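Long-range contacts in carboxypeptidase 1 (Deinococcus radiodurans str. R1, PDB 5GIV), which probably acts as a broad-specificity zinc metallocarboxypeptidase of the M32 family, releasing amino acids one at a time from the C-terminus of peptides: residues Ile424-Ala435 / Ala479-Tyr489; Arg308-Phe317 / Val331-Asn341. All coordinates share one frame; numbering follows the deposited sequence.

Interaction 1 (Ile424-Ala435 / Ala479-Tyr489)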
loop_
_atom_site.group_PDB
_atom_site.type_symbol
_atom_site.label_atom_id
_atom_site.label_comp_id
_atom_site.label_asym_id
_atom_site.label_seq_id
_atom_site.Cartn_x
_atom_site.Cartn_y
_atom_site.Cartn_z
ATOM N N ILE A 424 -9.950 -18.377 -24.227
ATOM C CA ILE A 424 -10.289 -17.308 -25.152
ATOM C C ILE A 424 -9.105 -16.368 -25.323
ATOM O O ILE A 424 -8.790 -15.942 -26.436
ATOM C CB ILE A 424 -11.561 -16.587 -24.662
ATOM C CG1 ILE A 424 -12.719 -17.585 -24.597
ATOM C CG2 ILE A 424 -11.899 -15.403 -25.556
ATOM C CD1 ILE A 424 -13.973 -17.018 -23.981
ATOM N N GLY A 425 -8.425 -16.036 -24.225
ATOM C CA GLY A 425 -7.244 -15.194 -24.327
ATOM C C GLY A 425 -6.148 -15.836 -25.155
ATOM O O GLY A 425 -5.481 -15.169 -25.948
ATOM N N ASN A 426 -5.947 -17.142 -24.987
ATOM C CA ASN A 426 -4.944 -17.833 -25.790
ATOM C C ASN A 426 -5.266 -17.706 -27.277
ATOM O O ASN A 426 -4.381 -17.433 -28.102
ATOM C CB ASN A 426 -4.864 -19.306 -25.390
ATOM C CG ASN A 426 -4.044 -19.534 -24.140
ATOM O OD1 ASN A 426 -3.120 -18.774 -23.832
ATOM N ND2 ASN A 426 -4.353 -20.616 -23.430
ATOM N N VAL A 427 -6.532 -17.930 -27.639
ATOM C CA VAL A 427 -6.929 -17.842 -29.040
ATOM C C VAL A 427 -6.695 -16.429 -29.563
ATOM O O VAL A 427 -6.015 -16.221 -30.577
ATOM C CB VAL A 427 -8.399 -18.267 -29.201
ATOM C CG1 VAL A 427 -8.852 -18.094 -30.632
ATOM C CG2 VAL A 427 -8.596 -19.705 -28.742
ATOM N N LEU A 428 -7.225 -15.432 -28.849
ATOM C CA LEU A 428 -7.168 -14.059 -29.333
ATOM C C LEU A 428 -5.744 -13.521 -29.391
ATOM O O LEU A 428 -5.459 -12.630 -30.199
ATOM C CB LEU A 428 -8.042 -13.167 -28.455
ATOM C CG LEU A 428 -9.551 -13.314 -28.643
ATOM C CD1 LEU A 428 -10.299 -12.390 -27.702
ATOM C CD2 LEU A 428 -9.937 -13.019 -30.091
ATOM N N SER A 429 -4.833 -14.056 -28.575
ATOM C CA SER A 429 -3.462 -13.548 -28.570
ATOM C C SER A 429 -2.830 -13.647 -29.956
ATOM O O SER A 429 -2.222 -12.686 -30.440
ATOM C CB SER A 429 -2.616 -14.296 -27.532
ATOM O OG SER A 429 -2.406 -15.649 -27.890
ATOM N N ALA A 430 -2.965 -14.808 -30.609
ATOM C CA ALA A 430 -2.413 -14.977 -31.955
ATOM C C ALA A 430 -3.203 -14.198 -33.002
ATOM O O ALA A 430 -2.623 -13.725 -33.988
ATOM C CB ALA A 430 -2.366 -16.458 -32.329
ATOM N N GLN A 431 -4.521 -14.083 -32.827
ATOM C CA GLN A 431 -5.335 -13.325 -33.772
ATOM C C GLN A 431 -4.954 -11.851 -33.744
ATOM O O GLN A 431 -4.767 -11.228 -34.794
ATOM C CB GLN A 431 -6.820 -13.526 -33.454
ATOM C CG GLN A 431 -7.807 -12.843 -34.403
ATOM C CD GLN A 431 -9.245 -13.352 -34.221
ATOM O OE1 GLN A 431 -9.467 -14.402 -33.619
ATOM N NE2 GLN A 431 -10.224 -12.599 -34.737
ATOM N N PHE A 432 -4.824 -11.273 -32.545
ATOM C CA PHE A 432 -4.367 -9.891 -32.454
ATOM C C PHE A 432 -2.950 -9.750 -32.984
ATOM O O PHE A 432 -2.637 -8.796 -33.703
ATOM C CB PHE A 432 -4.428 -9.393 -31.009
ATOM C CG PHE A 432 -5.795 -8.996 -30.568
ATOM C CD1 PHE A 432 -6.497 -8.017 -31.260
ATOM C CD2 PHE A 432 -6.381 -9.587 -29.464
ATOM C CE1 PHE A 432 -7.760 -7.646 -30.862
ATOM C CE2 PHE A 432 -7.650 -9.215 -29.057
ATOM C CZ PHE A 432 -8.342 -8.248 -29.756
ATOM N N TYR A 433 -2.084 -10.701 -32.658
ATOM C CA TYR A 433 -0.689 -10.568 -33.042
ATOM C C TYR A 433 -0.532 -10.577 -34.556
ATOM O O TYR A 433 0.197 -9.747 -35.110
ATOM C CB TYR A 433 0.120 -11.686 -32.408
ATOM C CG TYR A 433 1.586 -11.606 -32.692
ATOM C CD1 TYR A 433 2.415 -10.823 -31.905
ATOM C CD2 TYR A 433 2.151 -12.318 -33.752
ATOM C CE1 TYR A 433 3.774 -10.754 -32.154
ATOM C CE2 TYR A 433 3.509 -12.251 -34.011
ATOM C CZ TYR A 433 4.314 -11.468 -33.207
ATOM O OH TYR A 433 5.664 -11.398 -33.451
ATOM N N ALA A 434 -1.225 -11.498 -35.240
ATOM C CA ALA A 434 -1.120 -11.598 -36.694
ATOM C C ALA A 434 -1.614 -10.327 -37.369
ATOM O O ALA A 434 -1.059 -9.898 -38.389
ATOM C CB ALA A 434 -1.897 -12.810 -37.203
ATOM N N ALA A 435 -2.679 -9.726 -36.835
ATOM C CA ALA A 435 -3.126 -8.446 -37.366
ATOM C C ALA A 435 -2.041 -7.390 -37.206
ATOM O O ALA A 435 -1.860 -6.542 -38.087
ATOM C CB ALA A 435 -4.420 -8.008 -36.684
ATOM N N ALA A 479 -10.432 -4.599 -35.135
ATOM C CA ALA A 479 -8.980 -4.615 -35.019
ATOM C C ALA A 479 -8.342 -5.639 -35.948
ATOM O O ALA A 479 -7.264 -5.388 -36.493
ATOM C CB ALA A 479 -8.576 -4.885 -33.572
ATOM N N THR A 480 -8.988 -6.791 -36.149
ATOM C CA THR A 480 -8.391 -7.898 -36.888
ATOM C C THR A 480 -9.134 -8.270 -38.167
ATOM O O THR A 480 -8.650 -9.133 -38.911
ATOM C CB THR A 480 -8.278 -9.151 -35.998
ATOM O OG1 THR A 480 -9.564 -9.754 -35.841
ATOM C CG2 THR A 480 -7.729 -8.798 -34.630
ATOM N N GLY A 481 -10.282 -7.654 -38.441
ATOM C CA GLY A 481 -11.018 -7.890 -39.660
ATOM C C GLY A 481 -11.975 -9.061 -39.631
ATOM O O GLY A 481 -12.690 -9.273 -40.619
ATOM N N GLN A 482 -12.041 -9.805 -38.527
ATOM C CA GLN A 482 -12.922 -10.959 -38.426
ATOM C C GLN A 482 -13.255 -11.220 -36.963
ATOM O O GLN A 482 -12.610 -10.694 -36.053
ATOM C CB GLN A 482 -12.287 -12.197 -39.054
ATOM C CG GLN A 482 -10.897 -12.480 -38.528
ATOM C CD GLN A 482 -10.253 -13.675 -39.199
ATOM O OE1 GLN A 482 -10.936 -14.594 -39.641
ATOM N NE2 GLN A 482 -8.933 -13.666 -39.279
ATOM N N ALA A 483 -14.284 -12.037 -36.750
ATOM C CA ALA A 483 -14.689 -12.426 -35.413
ATOM C C ALA A 483 -13.690 -13.429 -34.833
ATOM O O ALA A 483 -12.756 -13.889 -35.506
ATOM C CB ALA A 483 -16.100 -13.015 -35.440
ATOM N N LEU A 484 -13.910 -13.798 -33.574
ATOM C CA LEU A 484 -13.040 -14.754 -32.907
ATOM C C LEU A 484 -12.882 -16.018 -33.743
ATOM O O LEU A 484 -13.868 -16.612 -34.183
ATOM C CB LEU A 484 -13.613 -15.086 -31.526
ATOM C CG LEU A 484 -12.956 -16.183 -30.687
ATOM C CD1 LEU A 484 -11.515 -15.838 -30.395
ATOM C CD2 LEU A 484 -13.720 -16.353 -29.375
ATOM N N THR A 485 -11.632 -16.404 -33.997
ATOM C CA THR A 485 -11.355 -17.636 -34.716
ATOM C C THR A 485 -10.069 -18.257 -34.192
ATOM O O THR A 485 -9.087 -17.553 -33.950
ATOM C CB THR A 485 -11.248 -17.406 -36.235
ATOM O OG1 THR A 485 -10.682 -18.569 -36.861
ATOM C CG2 THR A 485 -10.379 -16.204 -36.541
ATOM N N ALA A 486 -10.068 -19.580 -34.062
ATOM C CA ALA A 486 -8.883 -20.314 -33.642
ATOM C C ALA A 486 -7.869 -20.479 -34.759
ATOM O O ALA A 486 -6.786 -21.021 -34.517
ATOM C CB ALA A 486 -9.269 -21.700 -33.127
ATOM N N GLY A 487 -8.185 -20.014 -35.964
ATOM C CA GLY A 487 -7.320 -20.212 -37.097
ATOM C C GLY A 487 -5.914 -19.722 -36.841
ATOM O O GLY A 487 -4.955 -20.495 -36.853
ATOM N N PRO A 488 -5.765 -18.415 -36.612
ATOM C CA PRO A 488 -4.412 -17.872 -36.397
ATOM C C PRO A 488 -3.694 -18.547 -35.244
ATOM O O PRO A 488 -2.477 -18.770 -35.309
ATOM C CB PRO A 488 -4.673 -16.380 -36.133
ATOM C CG PRO A 488 -6.015 -16.113 -36.768
ATOM C CD PRO A 488 -6.802 -17.371 -36.581
ATOM N N TYR A 489 -4.440 -18.891 -34.192
ATOM C CA TYR A 489 -3.869 -19.572 -33.035
ATOM C C TYR A 489 -3.317 -20.940 -33.408
ATOM O O TYR A 489 -2.174 -21.267 -33.074
ATOM C CB TYR A 489 -4.934 -19.686 -31.942
ATOM C CG TYR A 489 -4.505 -20.363 -30.657
ATOM C CD1 TYR A 489 -3.420 -19.891 -29.923
ATOM C CD2 TYR A 489 -5.241 -21.425 -30.131
ATOM C CE1 TYR A 489 -3.045 -20.496 -28.732
ATOM C CE2 TYR A 489 -4.879 -22.032 -28.941
ATOM C CZ TYR A 489 -3.783 -21.560 -28.242
ATOM O OH TYR A 489 -3.426 -22.150 -27.056
HETATM O O HOH W 1 -6.581 -17.237 -33.363
#
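Gln431, Tyr489 and Leu484 carry most of the contact between helix 420-439 and the loop joining helix 472-480 to helix 487-501, in the mainly helical M32 carboxypeptidase fold. Gln431 reaches into this loop with CG anti to the backbone N (chi1 -177°) and its chain extended. Its OE1 accepts from Thr485 N at 3.0 Å, while NE2 donates both to Ala483 O (2.9 Å), from above that carbonyl's plane, and to Thr480 OG1, in the amide plane; Thr480 OG1 also bonds Ile476 O, one turn back. Three bonds thus fix the amide's rotation and tie one helix end to the approach of the next. Shortened to alanine, this position is likely to leave Thr485 N and Ala483 O without these partners and the loop freer to shift.

Leu484 pushes CD1 between Val427 CG1 (3.5 Å) and the CD2 branch of Leu428, crossing both side chains at about a right angle; Leu179 and Val175 also pack against Val427. Tyr489 lays one ring face over the helix backbone, with Val427 CA 4.2 Å from the ring centroid in a CH-pi contact, while Ala430 CB sits at the ring edge. Its hydroxyl bonds to Asn358, as does Asn426 ND2, close to zinc ligand Glu296. A water joins the two backbones, accepting from Tyr489 N and donating to Val427 O and Thr485 O, the last at 2.6 Å.

Interaction 2 (Arg308-Phe317 / Val331-Asn341)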
loop_
_atom_site.group_PDB
_atom_site.type_symbol
_atom_site.label_atom_id
_atom_site.label_comp_id
_atom_site.label_asym_id
_atom_site.label_seq_id
_atom_site.Cartn_x
_atom_site.Cartn_y
_atom_site.Cartn_z
ATOM N N ARG A 308 8.360 -15.887 -25.751
ATOM C CA ARG A 308 8.903 -17.212 -26.025
ATOM C C ARG A 308 9.345 -17.370 -27.473
ATOM O O ARG A 308 9.630 -18.493 -27.910
ATOM C CB ARG A 308 7.877 -18.285 -25.655
ATOM C CG ARG A 308 7.560 -18.314 -24.165
ATOM C CD ARG A 308 6.527 -19.373 -23.819
ATOM N NE ARG A 308 5.947 -19.127 -22.501
ATOM C CZ ARG A 308 6.446 -19.585 -21.355
ATOM N NH1 ARG A 308 7.539 -20.341 -21.353
ATOM N NH2 ARG A 308 5.837 -19.293 -20.211
ATOM N N SER A 309 9.434 -16.278 -28.223
ATOM C CA SER A 309 9.786 -16.359 -29.634
ATOM C C SER A 309 11.301 -16.383 -29.794
ATOM O O SER A 309 12.052 -15.999 -28.895
ATOM C CB SER A 309 9.204 -15.178 -30.406
ATOM O OG SER A 309 9.885 -13.989 -30.062
ATOM N N ARG A 310 11.751 -16.845 -30.960
ATOM C CA ARG A 310 13.187 -16.862 -31.207
ATOM C C ARG A 310 13.756 -15.448 -31.232
ATOM O O ARG A 310 14.853 -15.204 -30.714
ATOM C CB ARG A 310 13.502 -17.611 -32.502
ATOM C CG ARG A 310 14.935 -18.093 -32.543
ATOM C CD ARG A 310 15.224 -19.165 -33.606
ATOM N NE ARG A 310 14.054 -19.885 -34.115
ATOM C CZ ARG A 310 14.009 -21.205 -34.301
ATOM N NH1 ARG A 310 15.074 -21.958 -34.030
ATOM N NH2 ARG A 310 12.906 -21.771 -34.773
ATOM N N ALA A 311 13.009 -14.495 -31.795
ATOM C CA ALA A 311 13.506 -13.125 -31.882
ATOM C C ALA A 311 13.747 -12.528 -30.500
ATOM O O ALA A 311 14.674 -11.729 -30.313
ATOM C CB ALA A 311 12.520 -12.259 -32.666
ATOM N N PHE A 312 12.905 -12.876 -29.528
ATOM C CA PHE A 312 13.079 -12.370 -28.169
ATOM C C PHE A 312 14.445 -12.748 -27.611
ATOM O O PHE A 312 15.141 -11.912 -27.022
ATOM C CB PHE A 312 11.947 -12.891 -27.275
ATOM C CG PHE A 312 12.032 -12.439 -25.845
ATOM C CD1 PHE A 312 12.857 -13.091 -24.939
ATOM C CD2 PHE A 312 11.273 -11.358 -25.404
ATOM C CE1 PHE A 312 12.924 -12.678 -23.631
ATOM C CE2 PHE A 312 11.336 -10.939 -24.088
ATOM C CZ PHE A 312 12.161 -11.598 -23.198
ATOM N N TRP A 313 14.841 -14.014 -27.765
ATOM C CA TRP A 313 16.097 -14.453 -27.167
ATOM C C TRP A 313 17.316 -14.050 -27.996
ATOM O O TRP A 313 18.411 -13.888 -27.437
ATOM C CB TRP A 313 16.056 -15.965 -26.930
ATOM C CG TRP A 313 15.200 -16.271 -25.759
ATOM C CD1 TRP A 313 13.950 -16.820 -25.772
ATOM C CD2 TRP A 313 15.493 -15.969 -24.391
ATOM N NE1 TRP A 313 13.458 -16.902 -24.491
ATOM C CE2 TRP A 313 14.386 -16.386 -23.624
ATOM C CE3 TRP A 313 16.588 -15.396 -23.739
ATOM C CZ2 TRP A 313 14.344 -16.254 -22.236
ATOM C CZ3 TRP A 313 16.546 -15.265 -22.352
ATOM C CH2 TRP A 313 15.431 -15.692 -21.621
ATOM N N ALA A 314 17.158 -13.857 -29.309
ATOM C CA ALA A 314 18.238 -13.232 -30.068
ATOM C C ALA A 314 18.585 -11.867 -29.494
ATOM O O ALA A 314 19.751 -11.458 -29.529
ATOM C CB ALA A 314 17.864 -13.109 -31.543
ATOM N N ALA A 315 17.598 -11.166 -28.934
ATOM C CA ALA A 315 17.800 -9.826 -28.401
ATOM C C ALA A 315 18.293 -9.828 -26.959
ATOM O O ALA A 315 19.126 -8.989 -26.594
ATOM C CB ALA A 315 16.495 -9.030 -28.481
ATOM N N TYR A 316 17.844 -10.782 -26.136
ATOM C CA TYR A 316 18.093 -10.716 -24.705
ATOM C C TYR A 316 19.043 -11.781 -24.178
ATOM O O TYR A 316 19.457 -11.685 -23.021
ATOM C CB TYR A 316 16.773 -10.785 -23.918
ATOM C CG TYR A 316 15.985 -9.514 -24.021
ATOM C CD1 TYR A 316 16.387 -8.385 -23.323
ATOM C CD2 TYR A 316 14.847 -9.432 -24.809
ATOM C CE1 TYR A 316 15.685 -7.209 -23.414
ATOM C CE2 TYR A 316 14.131 -8.253 -24.904
ATOM C CZ TYR A 316 14.558 -7.146 -24.207
ATOM O OH TYR A 316 13.874 -5.956 -24.285
ATOM N N PHE A 317 19.430 -12.769 -24.978
ATOM C CA PHE A 317 20.335 -13.773 -24.436
ATOM C C PHE A 317 21.624 -13.135 -23.941
ATOM O O PHE A 317 22.186 -13.575 -22.929
ATOM C CB PHE A 317 20.641 -14.850 -25.471
ATOM C CG PHE A 317 21.447 -15.984 -24.923
ATOM C CD1 PHE A 317 20.861 -16.913 -24.087
ATOM C CD2 PHE A 317 22.790 -16.118 -25.232
ATOM C CE1 PHE A 317 21.586 -17.966 -23.575
ATOM C CE2 PHE A 317 23.532 -17.175 -24.718
ATOM C CZ PHE A 317 22.925 -18.099 -23.884
ATOM N N VAL A 331 25.928 -23.182 -22.926
ATOM C CA VAL A 331 24.553 -23.144 -23.400
ATOM C C VAL A 331 24.488 -22.113 -24.508
ATOM O O VAL A 331 24.973 -20.988 -24.342
ATOM C CB VAL A 331 23.567 -22.790 -22.269
ATOM C CG1 VAL A 331 22.127 -22.903 -22.762
ATOM C CG2 VAL A 331 23.822 -23.675 -21.039
ATOM N N THR A 332 23.871 -22.482 -25.619
ATOM C CA THR A 332 23.756 -21.549 -26.725
ATOM C C THR A 332 22.495 -20.706 -26.585
ATOM O O THR A 332 21.604 -20.984 -25.777
ATOM C CB THR A 332 23.729 -22.286 -28.061
ATOM O OG1 THR A 332 22.486 -22.987 -28.188
ATOM C CG2 THR A 332 24.894 -23.278 -28.171
ATOM N N GLU A 333 22.445 -19.633 -27.365
ATOM C CA GLU A 333 21.220 -18.860 -27.446
ATOM C C GLU A 333 20.063 -19.725 -27.939
ATOM O O GLU A 333 18.943 -19.627 -27.428
ATOM C CB GLU A 333 21.440 -17.653 -28.351
ATOM C CG GLU A 333 20.174 -17.003 -28.811
ATOM C CD GLU A 333 20.422 -15.954 -29.862
ATOM O OE1 GLU A 333 21.393 -15.175 -29.716
ATOM O OE2 GLU A 333 19.657 -15.933 -30.844
ATOM N N GLU A 334 20.314 -20.589 -28.924
ATOM C CA GLU A 334 19.255 -21.456 -29.436
ATOM C C GLU A 334 18.754 -22.421 -28.365
ATOM O O GLU A 334 17.575 -22.791 -28.363
ATOM C CB GLU A 334 19.752 -22.210 -30.678
ATOM C CG GLU A 334 18.794 -23.261 -31.265
ATOM C CD GLU A 334 17.525 -22.673 -31.910
ATOM O OE1 GLU A 334 16.630 -23.467 -32.293
ATOM O OE2 GLU A 334 17.418 -21.427 -32.048
ATOM N N GLU A 335 19.634 -22.863 -27.466
ATOM C CA GLU A 335 19.196 -23.794 -26.436
ATOM C C GLU A 335 18.289 -23.109 -25.417
ATOM O O GLU A 335 17.310 -23.700 -24.953
ATOM C CB GLU A 335 20.407 -24.434 -25.765
ATOM C CG GLU A 335 21.083 -25.454 -26.657
ATOM C CD GLU A 335 22.323 -26.048 -26.044
ATOM O OE1 GLU A 335 23.182 -25.282 -25.567
ATOM O OE2 GLU A 335 22.449 -27.284 -26.071
ATOM N N MET A 336 18.576 -21.852 -25.085
ATOM C CA MET A 336 17.702 -21.121 -24.183
ATOM C C MET A 336 16.332 -20.904 -24.812
ATOM O O MET A 336 15.307 -20.998 -24.123
ATOM C CB MET A 336 18.343 -19.792 -23.791
ATOM C CG MET A 336 17.485 -18.951 -22.867
ATOM S SD MET A 336 17.208 -19.758 -21.279
ATOM C CE MET A 336 18.876 -19.902 -20.696
ATOM N N TYR A 337 16.288 -20.633 -26.124
ATOM C CA TYR A 337 15.000 -20.508 -26.800
ATOM C C TYR A 337 14.218 -21.815 -26.763
ATOM O O TYR A 337 12.997 -21.809 -26.566
ATOM C CB TYR A 337 15.190 -20.045 -28.245
ATOM C CG TYR A 337 13.999 -20.352 -29.128
ATOM C CD1 TYR A 337 12.831 -19.618 -29.037
ATOM C CD2 TYR A 337 14.047 -21.395 -30.048
ATOM C CE1 TYR A 337 11.740 -19.908 -29.837
ATOM C CE2 TYR A 337 12.967 -21.690 -30.857
ATOM C CZ TYR A 337 11.818 -20.948 -30.751
ATOM O OH TYR A 337 10.746 -21.250 -31.558
ATOM N N ARG A 338 14.889 -22.946 -26.964
ATOM C CA ARG A 338 14.154 -24.204 -26.940
ATOM C C ARG A 338 13.709 -24.562 -25.528
ATOM O O ARG A 338 12.638 -25.150 -25.349
ATOM C CB ARG A 338 14.999 -25.330 -27.531
ATOM C CG ARG A 338 15.480 -25.054 -28.939
ATOM C CD ARG A 338 16.502 -26.095 -29.377
ATOM N NE ARG A 338 15.901 -27.112 -30.230
ATOM C CZ ARG A 338 15.875 -27.033 -31.555
ATOM N NH1 ARG A 338 16.431 -25.988 -32.166
ATOM N NH2 ARG A 338 15.302 -27.996 -32.273
ATOM N N ALA A 339 14.502 -24.200 -24.519
ATOM C CA ALA A 339 14.204 -24.615 -23.158
ATOM C C ALA A 339 12.962 -23.937 -22.596
ATOM O O ALA A 339 12.325 -24.492 -21.692
ATOM C CB ALA A 339 15.401 -24.335 -22.258
ATOM N N VAL A 340 12.592 -22.760 -23.108
ATOM C CA VAL A 340 11.395 -22.075 -22.634
ATOM C C VAL A 340 10.144 -22.569 -23.345
ATOM O O VAL A 340 9.063 -22.006 -23.132
ATOM C CB VAL A 340 11.493 -20.538 -22.777
ATOM C CG1 VAL A 340 12.801 -20.004 -22.175
ATOM C CG2 VAL A 340 11.293 -20.094 -24.219
ATOM N N ASN A 341 10.269 -23.543 -24.240
ATOM C CA ASN A 341 9.160 -24.059 -25.031
ATOM C C ASN A 341 9.037 -25.570 -24.902
ATOM O O ASN A 341 8.714 -26.265 -25.869
ATOM C CB ASN A 341 9.299 -23.672 -26.503
ATOM C CG ASN A 341 9.133 -22.186 -26.738
ATOM O OD1 ASN A 341 8.049 -21.636 -26.538
ATOM N ND2 ASN A 341 10.197 -21.531 -27.198
HETATM O O HOH W 2 9.842 -18.308 -32.381
HETATM O O HOH W 3 21.983 -12.249 -31.296
#
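The Trp313 indole is sandwiched: Met336 CG lies over one face of its six-membered ring, 3.7 Å from the centroid, and Phe312 CD1 covers the opposite face. Met336 SD stands over the ring as well, 4.6 Å from the same centroid, a Met-aromatic contact reached by bends at chi2 and chi3. The Phe317 ring takes Glu333 CA squarely over its centre, with Glu333 CB on the same side. Tyr337 receives Arg310 CB on a face, while Arg308 O and Trp313 CD1 lie at its edge. Arg310 then curls round, bent at chi3 (-19°), so that its guanidinium CZ is centred over Tyr337 CE2 at 3.6 Å, the two planes 33° apart.

These groups join two successive helices that cross steeply, the axes of 310-317 and 333-339 running 132° apart and approaching to 9.3 Å. Both N-termini are capped, by Ser309, whose OG also bonds Val306 O, and by Thr332, in a capping box with Glu335. Where 308-317 begins and 331-341 ends, Asn341 ND2 donates to Arg308 O (3.2 Å), in that carbonyl's plane, and to Tyr337 O, which with the bond of OD1 to Lys496 NZ fixes the amide. Arg308 NH1 reaches Val340 O at 2.9 Å, also in plane; Arg308 has a second partner in Glu303 and a cation-pi contact with Tyr262, whose hydroxyl bonds to Trp313 NE1.

Arg310 NH1 forms a salt bridge with Glu334 OE1 (2.8 Å), the guanidinium and carboxylate nearly coplanar. Glu334 also meets Arg338 in a salt bridge of poor hydrogen-bond geometry, and Arg310 pairs with Glu499. Alternating charges probably offset the repulsion between the two arginines and favour an ionised Glu334, so that ion pairs flank an interior of aromatic rings and Met336.

How the interactions relate
The centre of interaction 1 lies about 16 Å from that of the chain, that of interaction 2 about 25 Å, and each mixes buried with more exposed residues. Their segments do not touch, yet helix 487-501 serves both: its start belongs to interaction 1, and further along Lys496, Glu499 and Leu500 meet interaction 2. Helix 292-306, which carries zinc ligand Glu296, packs on 424-435 and leads into 308-317. Both approach the metal site, the side chains of Asn426 and Arg308 lying about 9 and 12 Å from the zinc ion. Interaction 1 uses a neutral amide to hold a loop beside aliphatic packing, whereas interaction 2 joins two helices through aromatic faces, with the Arg310-Glu334 network toward its outer side.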